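Conserved hypothetical protein (Bacteroides thetaiotaomicron, PDB 2FB0) is of unknown function but belongs to the antibiotic biosynthesis monooxygenase family of dimeric alpha-beta barrel proteins and is possibly an oxidoreductase. Local coordinates at residues Ile5-Phe10 with Glu63-His68; Ile22-Glu27 with Val78-Glu83; Lys26-Cys31 with Thr71-Gln76; Tyr41-Ser46 with Asp51-Cys56. All coordinates share one frame; numbering follows the deposited sequence.

Interaction 1: Ile5-Phe10 with Glu63-His68; sequences IRLNVF and EVLAAH. With ACT (acetate ion), chain B.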
loop_
_atom_site.group_PDB
_atom_site.type_symbol
_atom_site.label_atom_id
_atom_site.label_comp_id
_atom_site.label_asym_id
_atom_site.label_seq_id
_atom_site.Cartn_x
_atom_site.Cartn_y
_atom_site.Cartn_z
ATOM N N ILE A 5 -3.993 14.046 -1.072
ATOM C CA ILE A 5 -2.815 13.552 -0.369
ATOM C C ILE A 5 -2.909 12.041 -0.239
ATOM O O ILE A 5 -3.936 11.507 0.191
ATOM C CB ILE A 5 -2.677 14.195 1.036
ATOM C CG1 ILE A 5 -2.357 15.689 0.913
ATOM C CG2 ILE A 5 -1.601 13.483 1.873
ATOM C CD1 ILE A 5 -2.482 16.452 2.219
ATOM N N ARG A 6 -1.834 11.366 -0.623
ATOM C CA ARG A 6 -1.715 9.926 -0.447
ATOM C C ARG A 6 -0.795 9.643 0.745
ATOM O O ARG A 6 0.327 10.152 0.802
ATOM C CB ARG A 6 -1.164 9.269 -1.727
ATOM C CG ARG A 6 -0.704 7.798 -1.576
ATOM C CD ARG A 6 -1.832 6.830 -1.148
ATOM N NE ARG A 6 -3.077 7.061 -1.891
ATOM C CZ ARG A 6 -3.289 6.641 -3.139
ATOM N NH1 ARG A 6 -2.353 5.934 -3.780
ATOM N NH2 ARG A 6 -4.454 6.900 -3.743
ATOM N N LEU A 7 -1.274 8.836 1.691
ATOM C CA LEU A 7 -0.412 8.319 2.764
ATOM C C LEU A 7 -0.181 6.832 2.594
ATOM O O LEU A 7 -1.113 6.086 2.284
ATOM C CB LEU A 7 -0.999 8.588 4.161
ATOM C CG LEU A 7 -1.402 10.016 4.565
ATOM C CD1 LEU A 7 -1.812 10.042 6.029
ATOM C CD2 LEU A 7 -0.259 10.975 4.352
ATOM N N ASN A 8 1.073 6.425 2.768
ATOM C CA ASN A 8 1.454 5.035 2.936
ATOM C C ASN A 8 2.060 4.892 4.333
ATOM O O ASN A 8 3.131 5.439 4.612
ATOM C CB ASN A 8 2.496 4.610 1.896
ATOM C CG ASN A 8 1.960 4.605 0.445
ATOM O OD1 ASN A 8 0.743 4.699 0.191
ATOM N ND2 ASN A 8 2.875 4.500 -0.501
ATOM N N VAL A 9 1.375 4.157 5.203
ATOM C CA VAL A 9 1.798 4.023 6.596
ATOM C C VAL A 9 2.192 2.574 6.825
ATOM O O VAL A 9 1.341 1.685 6.826
ATOM C CB VAL A 9 0.686 4.465 7.573
ATOM C CG1 VAL A 9 1.169 4.352 9.031
ATOM C CG2 VAL A 9 0.238 5.918 7.279
ATOM N N PHE A 10 3.493 2.340 6.956
ATOM C CA PHE A 10 4.031 0.991 7.104
ATOM C C PHE A 10 4.123 0.649 8.575
ATOM O O PHE A 10 4.527 1.481 9.381
ATOM C CB PHE A 10 5.388 0.876 6.414
ATOM C CG PHE A 10 5.335 1.236 4.950
ATOM C CD1 PHE A 10 4.944 0.293 4.008
ATOM C CD2 PHE A 10 5.646 2.523 4.528
ATOM C CE1 PHE A 10 4.872 0.625 2.659
ATOM C CE2 PHE A 10 5.580 2.870 3.169
ATOM C CZ PHE A 10 5.186 1.909 2.235
ATOM N N GLU A 63 -6.180 20.061 4.796
ATOM C CA GLU A 63 -7.001 20.470 5.927
ATOM C C GLU A 63 -7.939 19.399 6.472
ATOM O O GLU A 63 -8.116 19.305 7.686
ATOM C CB GLU A 63 -7.695 21.814 5.680
ATOM C CG GLU A 63 -6.699 23.003 5.818
ATOM C CD GLU A 63 -5.695 22.855 7.001
ATOM O OE1 GLU A 63 -6.111 22.976 8.193
ATOM O OE2 GLU A 63 -4.480 22.626 6.734
ATOM N N VAL A 64 -8.518 18.576 5.604
ATOM C CA VAL A 64 -9.308 17.446 6.097
ATOM C C VAL A 64 -8.420 16.375 6.762
ATOM O O VAL A 64 -8.873 15.660 7.656
ATOM C CB VAL A 64 -10.246 16.817 5.018
ATOM C CG1 VAL A 64 -11.356 17.825 4.590
ATOM C CG2 VAL A 64 -9.459 16.321 3.819
ATOM N N LEU A 65 -7.171 16.259 6.311
ATOM C CA LEU A 65 -6.206 15.361 6.956
ATOM C C LEU A 65 -5.858 15.873 8.364
ATOM O O LEU A 65 -5.857 15.097 9.328
ATOM C CB LEU A 65 -4.940 15.183 6.110
ATOM C CG LEU A 65 -3.830 14.334 6.762
ATOM C CD1 LEU A 65 -4.307 12.908 7.128
ATOM C CD2 LEU A 65 -2.595 14.284 5.884
ATOM N N ALA A 66 -5.586 17.176 8.468
ATOM C CA ALA A 66 -5.296 17.819 9.759
ATOM C C ALA A 66 -6.445 17.610 10.733
ATOM O O ALA A 66 -6.215 17.243 11.880
ATOM C CB ALA A 66 -4.995 19.319 9.576
ATOM N N ALA A 67 -7.679 17.802 10.262
ATOM C CA ALA A 67 -8.861 17.549 11.084
ATOM C C ALA A 67 -8.979 16.074 11.498
ATOM O O ALA A 67 -9.321 15.781 12.643
ATOM C CB ALA A 67 -10.147 18.027 10.365
ATOM N N HIS A 68 -8.709 15.152 10.571
ATOM C CA HIS A 68 -8.673 13.711 10.885
ATOM C C HIS A 68 -7.752 13.407 12.072
ATOM O O HIS A 68 -8.098 12.633 12.960
ATOM C CB HIS A 68 -8.216 12.931 9.648
ATOM C CG HIS A 68 -7.856 11.499 9.906
ATOM N ND1 HIS A 68 -8.781 10.549 10.284
ATOM C CD2 HIS A 68 -6.677 10.841 9.769
ATOM C CE1 HIS A 68 -8.183 9.372 10.393
ATOM N NE2 HIS A 68 -6.909 9.521 10.076
HETATM C C ACT B . -3.710 7.963 9.732
HETATM O O ACT B . -4.896 7.637 9.985
HETATM O OXT ACT B . -3.503 9.141 9.334
HETATM C CH3 ACT B . -2.580 7.010 9.915
#

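Interaction 2: Ile22-Glu27 with Val78-Glu83; sequences IEAAKE and VGIIQE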
loop_
_atom_site.group_PDB
_atom_site.type_symbol
_atom_site.label_atom_id
_atom_site.label_comp_id
_atom_site.label_asym_id
_atom_site.label_seq_id
_atom_site.Cartn_x
_atom_site.Cartn_y
_atom_site.Cartn_z
ATOM N N ILE A 22 -3.639 -5.279 13.430
ATOM C CA ILE A 22 -4.453 -5.297 12.205
ATOM C C ILE A 22 -5.916 -4.972 12.503
ATOM O O ILE A 22 -6.530 -4.173 11.792
ATOM C CB ILE A 22 -4.303 -6.648 11.414
ATOM C CG1 ILE A 22 -2.876 -6.774 10.867
ATOM C CG2 ILE A 22 -5.355 -6.755 10.260
ATOM C CD1 ILE A 22 -2.494 -8.173 10.392
ATOM N N GLU A 23 -6.475 -5.578 13.555
ATOM C CA GLU A 23 -7.859 -5.295 13.934
ATOM C C GLU A 23 -8.040 -3.826 14.294
ATOM O O GLU A 23 -9.039 -3.214 13.915
ATOM C CB GLU A 23 -8.343 -6.216 15.073
ATOM C CG GLU A 23 -9.552 -5.698 15.883
ATOM C CD GLU A 23 -10.887 -5.653 15.120
ATOM O OE1 GLU A 23 -10.968 -6.090 13.953
ATOM O OE2 GLU A 23 -11.878 -5.169 15.709
ATOM N N ALA A 24 -7.072 -3.258 15.013
ATOM C CA ALA A 24 -7.143 -1.833 15.379
ATOM C C ALA A 24 -7.108 -0.949 14.123
ATOM O O ALA A 24 -7.831 0.041 14.038
ATOM C CB ALA A 24 -6.016 -1.447 16.347
ATOM N N ALA A 25 -6.272 -1.325 13.157
ATOM C CA ALA A 25 -6.207 -0.629 11.867
ATOM C C ALA A 25 -7.523 -0.775 11.096
ATOM O O ALA A 25 -8.022 0.191 10.532
ATOM C CB ALA A 25 -5.036 -1.129 11.046
ATOM N N LYS A 26 -8.086 -1.977 11.102
ATOM C CA LYS A 26 -9.402 -2.227 10.517
ATOM C C LYS A 26 -10.506 -1.384 11.141
ATOM O O LYS A 26 -11.361 -0.863 10.425
ATOM C CB LYS A 26 -9.751 -3.709 10.588
ATOM C CG LYS A 26 -9.026 -4.549 9.543
ATOM C CD LYS A 26 -9.146 -6.041 9.840
ATOM C CE LYS A 26 -10.566 -6.549 9.685
ATOM N NZ LYS A 26 -10.574 -8.019 9.975
ATOM N N GLU A 27 -10.476 -1.246 12.466
ATOM C CA GLU A 27 -11.432 -0.400 13.176
ATOM C C GLU A 27 -11.240 1.071 12.808
ATOM O O GLU A 27 -12.212 1.785 12.579
ATOM C CB GLU A 27 -11.329 -0.620 14.693
ATOM C CG GLU A 27 -11.377 -2.094 15.066
ATOM C CD GLU A 27 -11.527 -2.338 16.552
ATOM O OE1 GLU A 27 -10.536 -2.175 17.291
ATOM O OE2 GLU A 27 -12.635 -2.722 16.978
ATOM N N VAL A 78 -4.702 4.949 16.720
ATOM C CA VAL A 78 -3.274 5.122 16.471
ATOM C C VAL A 78 -2.483 4.873 17.760
ATOM O O VAL A 78 -1.444 4.210 17.731
ATOM C CB VAL A 78 -2.935 6.497 15.841
ATOM C CG1 VAL A 78 -1.431 6.685 15.746
ATOM C CG2 VAL A 78 -3.541 6.582 14.443
ATOM N N GLY A 79 -3.000 5.384 18.878
ATOM C CA GLY A 79 -2.435 5.082 20.193
ATOM C C GLY A 79 -2.279 3.577 20.380
ATOM O O GLY A 79 -1.209 3.109 20.734
ATOM N N ILE A 80 -3.343 2.829 20.102
ATOM C CA ILE A 80 -3.326 1.361 20.198
ATOM C C ILE A 80 -2.260 0.722 19.304
ATOM O O ILE A 80 -1.458 -0.107 19.764
ATOM C CB ILE A 80 -4.716 0.745 19.928
ATOM C CG1 ILE A 80 -5.672 1.059 21.088
ATOM C CG2 ILE A 80 -4.613 -0.787 19.740
ATOM C CD1 ILE A 80 -7.150 0.925 20.735
ATOM N N ILE A 81 -2.235 1.116 18.029
ATOM C CA ILE A 81 -1.270 0.533 17.088
ATOM C C ILE A 81 0.161 0.847 17.523
ATOM O O ILE A 81 1.032 -0.027 17.478
ATOM C CB ILE A 81 -1.541 0.972 15.616
ATOM C CG1 ILE A 81 -2.945 0.524 15.180
ATOM C CG2 ILE A 81 -0.489 0.406 14.677
ATOM C CD1 ILE A 81 -3.453 1.204 13.881
ATOM N N GLN A 82 0.392 2.083 17.969
ATOM C CA GLN A 82 1.716 2.508 18.442
ATOM C C GLN A 82 2.208 1.740 19.671
ATOM O O GLN A 82 3.407 1.573 19.869
ATOM C CB GLN A 82 1.729 4.015 18.726
ATOM C CG GLN A 82 1.836 4.836 17.451
ATOM C CD GLN A 82 1.778 6.337 17.691
ATOM O OE1 GLN A 82 2.471 7.100 17.016
ATOM N NE2 GLN A 82 0.943 6.769 18.635
ATOM N N GLU A 83 1.268 1.274 20.485
ATOM C CA GLU A 83 1.573 0.502 21.674
ATOM C C GLU A 83 1.908 -0.946 21.310
ATOM O O GLU A 83 2.696 -1.602 21.990
ATOM C CB GLU A 83 0.373 0.574 22.628
ATOM C CG GLU A 83 0.702 0.534 24.108
ATOM C CD GLU A 83 1.752 1.539 24.571
ATOM O OE1 GLU A 83 1.865 2.651 24.006
ATOM O OE2 GLU A 83 2.484 1.192 25.520
#

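Interaction 3: Lys26-Cys31 with Thr71-Gln76; sequences KELTAC and TAHFAQ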
loop_
_atom_site.group_PDB
_atom_site.type_symbol
_atom_site.label_atom_id
_atom_site.label_comp_id
_atom_site.label_asym_id
_atom_site.label_seq_id
_atom_site.Cartn_x
_atom_site.Cartn_y
_atom_site.Cartn_z
ATOM N N LYS A 26 -8.086 -1.977 11.102
ATOM C CA LYS A 26 -9.402 -2.227 10.517
ATOM C C LYS A 26 -10.506 -1.384 11.141
ATOM O O LYS A 26 -11.361 -0.863 10.425
ATOM C CB LYS A 26 -9.751 -3.709 10.588
ATOM C CG LYS A 26 -9.026 -4.549 9.543
ATOM C CD LYS A 26 -9.146 -6.041 9.840
ATOM C CE LYS A 26 -10.566 -6.549 9.685
ATOM N NZ LYS A 26 -10.574 -8.019 9.975
ATOM N N GLU A 27 -10.476 -1.246 12.466
ATOM C CA GLU A 27 -11.432 -0.400 13.176
ATOM C C GLU A 27 -11.240 1.071 12.808
ATOM O O GLU A 27 -12.212 1.785 12.579
ATOM C CB GLU A 27 -11.329 -0.620 14.693
ATOM C CG GLU A 27 -11.377 -2.094 15.066
ATOM C CD GLU A 27 -11.527 -2.338 16.552
ATOM O OE1 GLU A 27 -10.536 -2.175 17.291
ATOM O OE2 GLU A 27 -12.635 -2.722 16.978
ATOM N N LEU A 28 -9.985 1.505 12.725
ATOM C CA LEU A 28 -9.649 2.869 12.327
ATOM C C LEU A 28 -10.067 3.121 10.853
ATOM O O LEU A 28 -10.502 4.215 10.498
ATOM C CB LEU A 28 -8.145 3.154 12.535
ATOM C CG LEU A 28 -7.631 4.561 12.183
ATOM C CD1 LEU A 28 -8.417 5.670 12.913
ATOM C CD2 LEU A 28 -6.125 4.696 12.438
ATOM N N THR A 29 -9.940 2.091 10.022
ATOM C CA THR A 29 -10.367 2.153 8.616
ATOM C C THR A 29 -11.879 2.447 8.518
ATOM O O THR A 29 -12.281 3.380 7.842
ATOM C CB THR A 29 -9.999 0.844 7.859
ATOM O OG1 THR A 29 -8.571 0.691 7.817
ATOM C CG2 THR A 29 -10.568 0.841 6.420
ATOM N N ALA A 30 -12.698 1.672 9.227
ATOM C CA ALA A 30 -14.150 1.909 9.246
ATOM C C ALA A 30 -14.506 3.311 9.748
ATOM O O ALA A 30 -15.388 3.959 9.191
ATOM C CB ALA A 30 -14.875 0.811 10.074
ATOM N N CYS A 31 -13.810 3.789 10.787
ATOM C CA CYS A 31 -14.059 5.124 11.337
ATOM C C CYS A 31 -13.677 6.245 10.364
ATOM O O CYS A 31 -14.439 7.194 10.163
ATOM C CB CYS A 31 -13.281 5.333 12.642
ATOM S SG CYS A 31 -13.869 4.381 14.032
ATOM N N THR A 71 -9.155 13.971 15.581
ATOM C CA THR A 71 -10.322 13.209 16.029
ATOM C C THR A 71 -9.980 12.232 17.159
ATOM O O THR A 71 -8.825 11.798 17.304
ATOM C CB THR A 71 -11.009 12.418 14.885
ATOM O OG1 THR A 71 -10.108 11.428 14.378
ATOM C CG2 THR A 71 -11.458 13.344 13.749
ATOM N N ALA A 72 -11.005 11.896 17.938
ATOM C CA ALA A 72 -10.923 10.914 19.012
ATOM C C ALA A 72 -10.586 9.519 18.489
ATOM O O ALA A 72 -9.729 8.836 19.068
ATOM C CB ALA A 72 -12.239 10.891 19.812
ATOM N N HIS A 73 -11.241 9.097 17.400
ATOM C CA HIS A 73 -10.962 7.775 16.822
ATOM C C HIS A 73 -9.510 7.629 16.330
ATOM O O HIS A 73 -8.910 6.564 16.495
ATOM C CB HIS A 73 -11.999 7.337 15.759
ATOM C CG HIS A 73 -12.061 8.209 14.532
ATOM N ND1 HIS A 73 -13.055 9.149 14.336
ATOM C CD2 HIS A 73 -11.287 8.247 13.417
ATOM C CE1 HIS A 73 -12.873 9.745 13.168
ATOM N NE2 HIS A 73 -11.808 9.216 12.591
ATOM N N PHE A 74 -8.951 8.700 15.761
ATOM C CA PHE A 74 -7.548 8.726 15.376
ATOM C C PHE A 74 -6.652 8.523 16.599
ATOM O O PHE A 74 -5.830 7.604 16.623
ATOM C CB PHE A 74 -7.183 10.036 14.673
ATOM C CG PHE A 74 -5.722 10.137 14.297
ATOM C CD1 PHE A 74 -4.814 10.789 15.133
ATOM C CD2 PHE A 74 -5.250 9.577 13.104
ATOM C CE1 PHE A 74 -3.457 10.887 14.788
ATOM C CE2 PHE A 74 -3.904 9.669 12.753
ATOM C CZ PHE A 74 -3.001 10.326 13.600
ATOM N N ALA A 75 -6.819 9.371 17.616
ATOM C CA ALA A 75 -6.022 9.250 18.849
ATOM C C ALA A 75 -6.147 7.859 19.485
ATOM O O ALA A 75 -5.148 7.262 19.882
ATOM C CB ALA A 75 -6.396 10.351 19.847
ATOM N N GLN A 76 -7.369 7.340 19.538
ATOM C CA GLN A 76 -7.650 6.043 20.150
ATOM C C GLN A 76 -6.920 4.907 19.417
ATOM O O GLN A 76 -6.114 4.190 20.016
ATOM C CB GLN A 76 -9.170 5.814 20.200
ATOM C CG GLN A 76 -9.656 4.400 20.563
ATOM C CD GLN A 76 -11.194 4.260 20.493
ATOM O OE1 GLN A 76 -11.905 5.196 20.100
ATOM N NE2 GLN A 76 -11.704 3.083 20.869
#

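Interaction 4: Tyr41-Ser46 with Asp51-Cys56; sequences YDTFES and DVFMIC. With ACT (acetate ion), chain B.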
loop_
_atom_site.group_PDB
_atom_site.type_symbol
_atom_site.label_atom_id
_atom_site.label_comp_id
_atom_site.label_asym_id
_atom_site.label_seq_id
_atom_site.Cartn_x
_atom_site.Cartn_y
_atom_site.Cartn_z
ATOM N N TYR A 41 -9.264 4.618 2.286
ATOM C CA TYR A 41 -8.567 4.200 3.474
ATOM C C TYR A 41 -8.739 2.701 3.570
ATOM O O TYR A 41 -9.860 2.212 3.540
ATOM C CB TYR A 41 -9.179 4.898 4.701
ATOM C CG TYR A 41 -8.294 4.957 5.929
ATOM C CD1 TYR A 41 -7.857 6.181 6.435
ATOM C CD2 TYR A 41 -7.901 3.788 6.590
ATOM C CE1 TYR A 41 -7.054 6.246 7.598
ATOM C CE2 TYR A 41 -7.099 3.839 7.742
ATOM C CZ TYR A 41 -6.682 5.063 8.234
ATOM O OH TYR A 41 -5.874 5.096 9.355
ATOM N N ASP A 42 -7.634 1.971 3.677
ATOM C CA ASP A 42 -7.716 0.526 3.868
ATOM C C ASP A 42 -6.457 -0.007 4.534
ATOM O O ASP A 42 -5.400 0.612 4.467
ATOM C CB ASP A 42 -7.977 -0.207 2.531
ATOM C CG ASP A 42 -8.574 -1.606 2.721
ATOM O OD1 ASP A 42 -8.946 -1.972 3.863
ATOM O OD2 ASP A 42 -8.690 -2.350 1.715
ATOM N N THR A 43 -6.593 -1.170 5.154
ATOM C CA THR A 43 -5.491 -1.890 5.779
ATOM C C THR A 43 -5.096 -3.055 4.879
ATOM O O THR A 43 -5.966 -3.781 4.415
ATOM C CB THR A 43 -5.947 -2.394 7.169
ATOM O OG1 THR A 43 -6.392 -1.264 7.934
ATOM C CG2 THR A 43 -4.818 -3.126 7.897
ATOM N N PHE A 44 -3.793 -3.209 4.628
ATOM C CA PHE A 44 -3.253 -4.237 3.745
ATOM C C PHE A 44 -2.129 -4.989 4.452
ATOM O O PHE A 44 -1.192 -4.366 4.958
ATOM C CB PHE A 44 -2.629 -3.614 2.485
ATOM C CG PHE A 44 -3.594 -2.883 1.606
ATOM C CD1 PHE A 44 -4.168 -3.519 0.498
ATOM C CD2 PHE A 44 -3.908 -1.550 1.855
ATOM C CE1 PHE A 44 -5.063 -2.834 -0.332
ATOM C CE2 PHE A 44 -4.803 -0.861 1.020
ATOM C CZ PHE A 44 -5.377 -1.516 -0.077
ATOM N N GLU A 45 -2.181 -6.313 4.420
ATOM C CA GLU A 45 -1.135 -7.154 5.002
ATOM C C GLU A 45 -0.160 -7.614 3.924
ATOM O O GLU A 45 -0.580 -8.027 2.836
ATOM C CB GLU A 45 -1.767 -8.391 5.631
ATOM C CG GLU A 45 -2.783 -8.076 6.700
ATOM C CD GLU A 45 -3.705 -9.248 7.001
ATOM O OE1 GLU A 45 -3.210 -10.393 7.104
ATOM O OE2 GLU A 45 -4.919 -9.010 7.149
ATOM N N SER A 46 1.130 -7.587 4.232
ATOM C CA SER A 46 2.122 -8.096 3.299
ATOM C C SER A 46 1.907 -9.581 3.050
ATOM O O SER A 46 1.683 -10.358 3.992
ATOM C CB SER A 46 3.545 -7.842 3.791
ATOM O OG SER A 46 4.486 -8.542 3.003
ATOM N N ASP A 51 5.397 -9.953 9.376
ATOM C CA ASP A 51 5.510 -8.893 10.383
ATOM C C ASP A 51 5.244 -7.497 9.820
ATOM O O ASP A 51 5.378 -6.513 10.532
ATOM C CB ASP A 51 6.889 -8.953 11.086
ATOM C CG ASP A 51 8.061 -8.729 10.134
ATOM O OD1 ASP A 51 7.921 -8.952 8.906
ATOM O OD2 ASP A 51 9.144 -8.335 10.612
ATOM N N VAL A 52 4.864 -7.417 8.543
ATOM C CA VAL A 52 4.641 -6.123 7.903
ATOM C C VAL A 52 3.199 -5.987 7.415
ATOM O O VAL A 52 2.669 -6.880 6.754
ATOM C CB VAL A 52 5.627 -5.854 6.726
ATOM C CG1 VAL A 52 5.333 -4.486 6.079
ATOM C CG2 VAL A 52 7.084 -5.901 7.190
ATOM N N PHE A 53 2.553 -4.882 7.772
ATOM C CA PHE A 53 1.322 -4.483 7.086
ATOM C C PHE A 53 1.378 -2.988 6.815
ATOM O O PHE A 53 2.321 -2.330 7.238
ATOM C CB PHE A 53 0.035 -4.963 7.804
ATOM C CG PHE A 53 -0.320 -4.205 9.071
ATOM C CD1 PHE A 53 0.163 -4.629 10.316
ATOM C CD2 PHE A 53 -1.187 -3.104 9.023
ATOM C CE1 PHE A 53 -0.199 -3.950 11.492
ATOM C CE2 PHE A 53 -1.553 -2.418 10.180
ATOM C CZ PHE A 53 -1.061 -2.845 11.431
HETATM N N MSE A 54 0.416 -2.468 6.056
HETATM C CA MSE A 54 0.427 -1.059 5.714
HETATM C C MSE A 54 -0.970 -0.493 5.658
HETATM O O MSE A 54 -1.945 -1.224 5.461
HETATM C CB MSE A 54 1.198 -0.787 4.409
HETATM C CG MSE A 54 0.585 -1.383 3.143
HETATM SE SE MSE A 54 1.401 -0.585 1.548
HETATM C CE MSE A 54 0.718 1.235 1.945
ATOM N N ILE A 55 -1.057 0.808 5.890
ATOM C CA ILE A 55 -2.305 1.533 5.774
ATOM C C ILE A 55 -2.128 2.477 4.595
ATOM O O ILE A 55 -1.158 3.238 4.536
ATOM C CB ILE A 55 -2.661 2.319 7.060
ATOM C CG1 ILE A 55 -2.694 1.384 8.284
ATOM C CG2 ILE A 55 -4.033 2.972 6.910
ATOM C CD1 ILE A 55 -2.872 2.125 9.637
ATOM N N CYS A 56 -3.030 2.365 3.628
ATOM C CA CYS A 56 -3.042 3.236 2.465
ATOM C C CYS A 56 -4.226 4.187 2.593
ATOM O O CYS A 56 -5.348 3.752 2.841
ATOM C CB CYS A 56 -3.174 2.409 1.184
ATOM S SG CYS A 56 -2.801 3.371 -0.297
HETATM C C ACT B . -3.710 7.963 9.732
HETATM O O ACT B . -4.896 7.637 9.985
HETATM O OXT ACT B . -3.503 9.141 9.334
HETATM C CH3 ACT B . -2.580 7.010 9.915
HETATM O O HOH W 1 1.562 -9.660 6.766
#

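Interaction 1: Ile5-Phe10 with Glu63-His68
Leu65, on the short helix 62-68, reaches down between Ile5 and Leu7 of strand 5-12 and makes the whole of the direct contact. Leu65 CD1 meets Leu7 CD1 tip to tip at 4.0 Å, while Leu65 CD2 lies 4.2 Å from CG2 in one of the two conformers of Ile5. The anti placement of Leu65 CG relative to the backbone N (chi1 176°) carries both branches down toward the strand. Ile5 and Leu7 are alternate residues and so present their side chains on the same face of the sheet, with Trp59 of strand 52-59 also touching Leu65.

The polar part runs through a bound acetate, probably from the crystallisation liquor. His68, one helical turn beyond Leu65, donates from NE2 to acetate O at 2.8 Å in an almost straight bond (174°), the acetate lying at the ring edge. The same ion rests on the strand, with OXT 3.8 Å from Leu7 CD1 and its methyl carbon 4.0 Å from Val9 CG2. The other ring nitrogen, ND1, is hydrogen-bonded to Glu35.

Apolar contact thus seats the helix on the sheet, and the histidine offers an N-H to an anion, consistent with a small pocket between helix and sheet.

Interaction 2: Ile22-Glu27 with Val78-Glu83
Ala24 on helix 18-32 sets its methyl between two consecutive isoleucines of helix 72-84. Its CB is 3.7 Å from CG2 of Ile80 and 3.8 Å from CG1 of Ile81. Ile80 turns CG2 to it because that methyl stands anti to the backbone N, with CG1 beside the backbone N and anti to the carbonyl carbon (chi1 -70°). Ile81 has nearly the same torsions but, one residue further round the helix, presents its CG1-CD1 arm: CG1 passes Ala24, and CD1 settles beside Ala25, 3.9 Å from the Ala25 backbone N and 4.0 Å from its CB. The terminal methyl therefore packs against helix backbone as well as a side chain.

These contacts follow from how the helices lie. The two segments run nearly antiparallel (163°), their axes 9.1 Å apart at closest approach, and Ala24 and Ile81 are the nearest pair, with CA atoms 6.6 Å apart. Further out, Ala25 also touches Thr43 and Phe53 of the sheet below, and Ile81 also touches Met87 of strand 86-93. Ile22 leans on Glu45 and Phe53, and on Ser47 of the second subunit.

Wholly apolar across the gap, the interface relies on shape: the small methyls of Ala24 and Ala25 let the isoleucine branches approach closely, so the pair packs side by side over the sheet with little polar chemistry to direct it.

Interaction 3: Lys26-Cys31 with Thr71-Gln76
His73 faces Cys31 and Leu28 across two nearly antiparallel helices (168° between the segments), and the residues that prepare it begin with Thr71. Thr71 is the N-cap of helix 72-84: its OG1 accepts from Phe74 N at 3.3 Å, and the same hydroxyl is hydrogen-bonded to the carbonyl of His68. That oxygen also stands 3.3 Å above the plane of the His73 ring, over its centre.

At His73, CG sits between the backbone N and the carbonyl carbon (chi1 63°), which folds the imidazole back over the cap. Its opposite face receives Cys31 CB, 3.6 Å from CD2 and displaced toward the rim, a CH-pi contact; Cys31 SG lies obliquely, nearer His73 CB at 3.9 Å. Leu28 arrives at the ring edge, with CD1 in the ring plane 3.9 Å from CD2, the two side chains crossing at about a right angle. Both ring nitrogens have partners: NE2 bonds to Glu35, and ND1 to a glycerol probably left from crystallisation. Contacts on both faces and these two bonds together restrain the ring's rotation.

Phe74 turns its side chain away, but Leu28 CD1 still approaches its CA to 4.0 Å, and its ring meets His68 edge-to-face. Leu28 also touches Tyr77 and Val78 along the same helix and Tyr41 of strand 38-46, so this end of helix 18-32 is wedged between helix 72-84 and the sheet.

Interaction 4: Tyr41-Ser46 with Asp51-Cys56
Five backbone hydrogen bonds join Tyr41-Ser46 to Asp51-Cys56 as the two arms of an antiparallel beta hairpin in the sheet of this alpha-beta barrel family fold. Asp42 and Cys56 bond to each other in both directions, as do Phe44 and Met54, where Met54 N to Phe44 O is the shortest at 2.7 Å. Ser46 N donates to Val52 O at 3.0 Å. Near the turn a water lies 2.9 Å from Ser46 O and 3.0 Å from Val52 O, within hydrogen-bonding reach of both. Thr43-Ile55 and Glu45-Phe53 are the intervening non-hydrogen-bonded pairs.

Tyr41 OH donates to the acetate oxygen at 2.8 Å, with the ion at the edge of the phenol ring. That acetate is probably from the crystallisation liquor and is also held by His68.

The two faces differ. Thr43, Glu45, Phe53 and Ile55 point to the helix side, where Thr43 OG1 bonds to Thr29 and Thr43 CG2 lies 3.8 Å from Phe53 CD2. Asp42, Phe44, selenomethionine Met54 and Cys56 share the other face, which packs on the second subunit, as do Thr43 and Glu45 of the helix-side face. Asp42 makes a hydrogen bond to Ser46 and a salt bridge to Arg49 of that chain, and Phe44 packs on its own counterpart there. Pairing of residues 44-46 with a strand of that chain carries the sheet across the interface. Within the hairpin, Phe44 CB is 4.0 Å from Met54 CG, and its ring reaches on along the strand until CE2 stands 3.7 Å from Cys56 CB.

How the interactions relate
From the N terminus, strand 5-12 enters first and interaction 1 closes a long loop back to it, bringing helix 62-68 onto the sheet. Helix 18-32 follows and is used twice: interactions 2 and 3 share Lys26 and Glu27 and pair it with helix 72-84, and both cross interaction 1 along the chain. The hairpin of interaction 4 is nested inside the loops of all three. Strands 5-12 and 52-59 are sheet neighbours, joining interactions 1 and 4, and both reach the same acetate. Interaction 3 touches both 1 and 4. Interaction 1 thus joins helix to sheet, interactions 2 and 3 join the two long helices, and interaction 4 joins two strands.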